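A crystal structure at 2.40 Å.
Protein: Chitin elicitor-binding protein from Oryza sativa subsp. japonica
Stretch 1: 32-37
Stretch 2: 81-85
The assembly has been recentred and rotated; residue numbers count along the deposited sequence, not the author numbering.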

# COMPACT_ATOMS: atom_id res chain seq x y z
N ALA A 32 6.64 8.98 -10.55
CA ALA A 32 7.57 8.18 -11.33
C ALA A 32 7.90 6.81 -10.73
O ALA A 32 7.83 5.80 -11.42
CB ALA A 32 8.86 8.98 -11.59
N ARG A 33 8.26 6.77 -9.45
CA ARG A 33 8.62 5.50 -8.82
C ARG A 33 7.42 4.55 -8.83
O ARG A 33 7.55 3.35 -9.03
CB ARG A 33 9.07 5.71 -7.36
CG ARG A 33 9.24 4.42 -6.51
CD ARG A 33 9.62 4.74 -5.05
NE ARG A 33 10.47 5.92 -5.00
CZ ARG A 33 10.71 6.64 -3.92
NH1 ARG A 33 10.16 6.32 -2.75
NH2 ARG A 33 11.50 7.71 -4.01
N PHE A 34 6.25 5.11 -8.63
CA PHE A 34 5.06 4.29 -8.51
C PHE A 34 4.39 4.05 -9.85
O PHE A 34 4.13 2.90 -10.21
CB PHE A 34 4.12 4.85 -7.42
CG PHE A 34 4.56 4.49 -6.04
CD1 PHE A 34 4.13 3.31 -5.44
CD2 PHE A 34 5.45 5.30 -5.34
CE1 PHE A 34 4.55 2.95 -4.16
CE2 PHE A 34 5.89 4.93 -4.06
CZ PHE A 34 5.45 3.75 -3.48
N ASN A 35 4.17 5.13 -10.60
CA ASN A 35 3.56 5.06 -11.93
C ASN A 35 2.20 4.35 -11.89
O ASN A 35 1.84 3.61 -12.80
CB ASN A 35 4.50 4.40 -12.94
CG ASN A 35 4.18 4.78 -14.37
OD1 ASN A 35 3.65 5.87 -14.63
ND2 ASN A 35 4.50 3.90 -15.32
N THR A 36 1.45 4.59 -10.82
CA THR A 36 0.17 3.92 -10.62
C THR A 36 -1.00 4.87 -10.76
O THR A 36 -2.16 4.47 -10.79
CB THR A 36 0.10 3.34 -9.21
OG1 THR A 36 0.28 4.39 -8.25
CG2 THR A 36 1.16 2.29 -9.02
N THR A 37 -0.66 6.14 -10.88
CA THR A 37 -1.64 7.20 -10.89
C THR A 37 -0.98 8.38 -11.58
O THR A 37 0.24 8.40 -11.75
CB THR A 37 -2.07 7.59 -9.44
OG1 THR A 37 -3.00 8.67 -9.47
CG2 THR A 37 -0.88 8.02 -8.60
N ARG A 81 -0.23 -5.14 -11.60
CA ARG A 81 1.03 -5.20 -12.36
C ARG A 81 1.88 -3.94 -12.24
O ARG A 81 2.82 -3.76 -13.00
CB ARG A 81 0.80 -5.61 -13.82
CG ARG A 81 0.05 -6.93 -13.96
CD ARG A 81 0.93 -8.10 -13.54
NE ARG A 81 0.16 -9.30 -13.20
CZ ARG A 81 0.67 -10.53 -13.16
NH1 ARG A 81 1.95 -10.74 -13.47
NH2 ARG A 81 -0.10 -11.56 -12.82
N LEU A 82 1.53 -3.09 -11.28
CA LEU A 82 2.29 -1.89 -10.92
C LEU A 82 2.32 -1.82 -9.41
O LEU A 82 1.44 -2.41 -8.76
CB LEU A 82 1.60 -0.65 -11.47
CG LEU A 82 1.67 -0.53 -12.99
CD1 LEU A 82 0.68 0.52 -13.51
CD2 LEU A 82 3.10 -0.17 -13.38
N PRO A 83 3.31 -1.13 -8.84
CA PRO A 83 4.44 -0.48 -9.49
C PRO A 83 5.53 -1.47 -9.91
O PRO A 83 5.53 -2.62 -9.46
CB PRO A 83 4.98 0.44 -8.40
CG PRO A 83 4.65 -0.25 -7.15
CD PRO A 83 3.36 -0.95 -7.38
N ILE A 84 6.44 -1.02 -10.76
CA ILE A 84 7.56 -1.84 -11.23
C ILE A 84 8.85 -1.40 -10.55
O ILE A 84 9.16 -0.21 -10.51
CB ILE A 84 7.72 -1.70 -12.75
CG1 ILE A 84 6.70 -2.61 -13.44
CG2 ILE A 84 9.13 -2.07 -13.21
CD1 ILE A 84 6.78 -4.00 -12.92
N TYR A 85 9.59 -2.36 -10.00
CA TYR A 85 10.86 -2.01 -9.36
C TYR A 85 12.06 -2.65 -10.06
O TYR A 85 12.12 -3.87 -10.27
CB TYR A 85 10.86 -2.39 -7.88
CG TYR A 85 12.11 -1.93 -7.17
CD1 TYR A 85 12.20 -0.66 -6.62
CD2 TYR A 85 13.22 -2.77 -7.08
CE1 TYR A 85 13.36 -0.24 -5.99
CE2 TYR A 85 14.38 -2.36 -6.45
CZ TYR A 85 14.45 -1.10 -5.90
OH TYR A 85 15.61 -0.71 -5.27
O HOH W 1 6.16 1.39 -11.18

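Two pieces of one chain, at least 46 residues apart wherever they touch, meet here over a modest 250 Å² of buried surface. One is the last turn of a helix, 32-34, and the loop that follows it; the other is a loop leading into the strand that begins at I84. No direct hydrogen bond joins them, so the contact rests on apolar packing and one water.

R81, with positive phi, stays out of reach, and contact starts at L82. Its CA-to-CB bond points toward the first stretch, and CB lies 3.9 Å from CG2 of T36. The threonine can serve as an apolar partner because its methyl faces the leucine while OG1 is hydrogen-bonded elsewhere in the structure. Farther out, CD1 of L82 comes 3.4 Å from the backbone O of N35, the residue where the chain leaves the helix with positive phi.

P83 is the centre of the contact. The peptide bond before it is cis, and CA of P83 lies 4.9 Å from CA of F34, the tightest backbone approach in the register. CB of P83 sits 3.2 Å from O of F34, while CG packs 4.0 Å from CD1 of F34, meeting the ring obliquely. CG2 of T36 adds a third surface, 4.2 Å from CD of P83. Proline suits this buried spot in one respect: its backbone nitrogen has no proton that needs a partner.

At I84 the chemistry turns polar. Its N donates to water 1 at 2.5 Å, and that water lies 2.7 Å from O of F34 and 3.2 Å from O of R33, in position to donate to these helix-end carbonyls. Water thus links strand to helix through backbone atoms, while the isoleucine's CA-to-CB bond points sideways and the end of its side chain leads off from the first stretch. By Y85 the contact has ended.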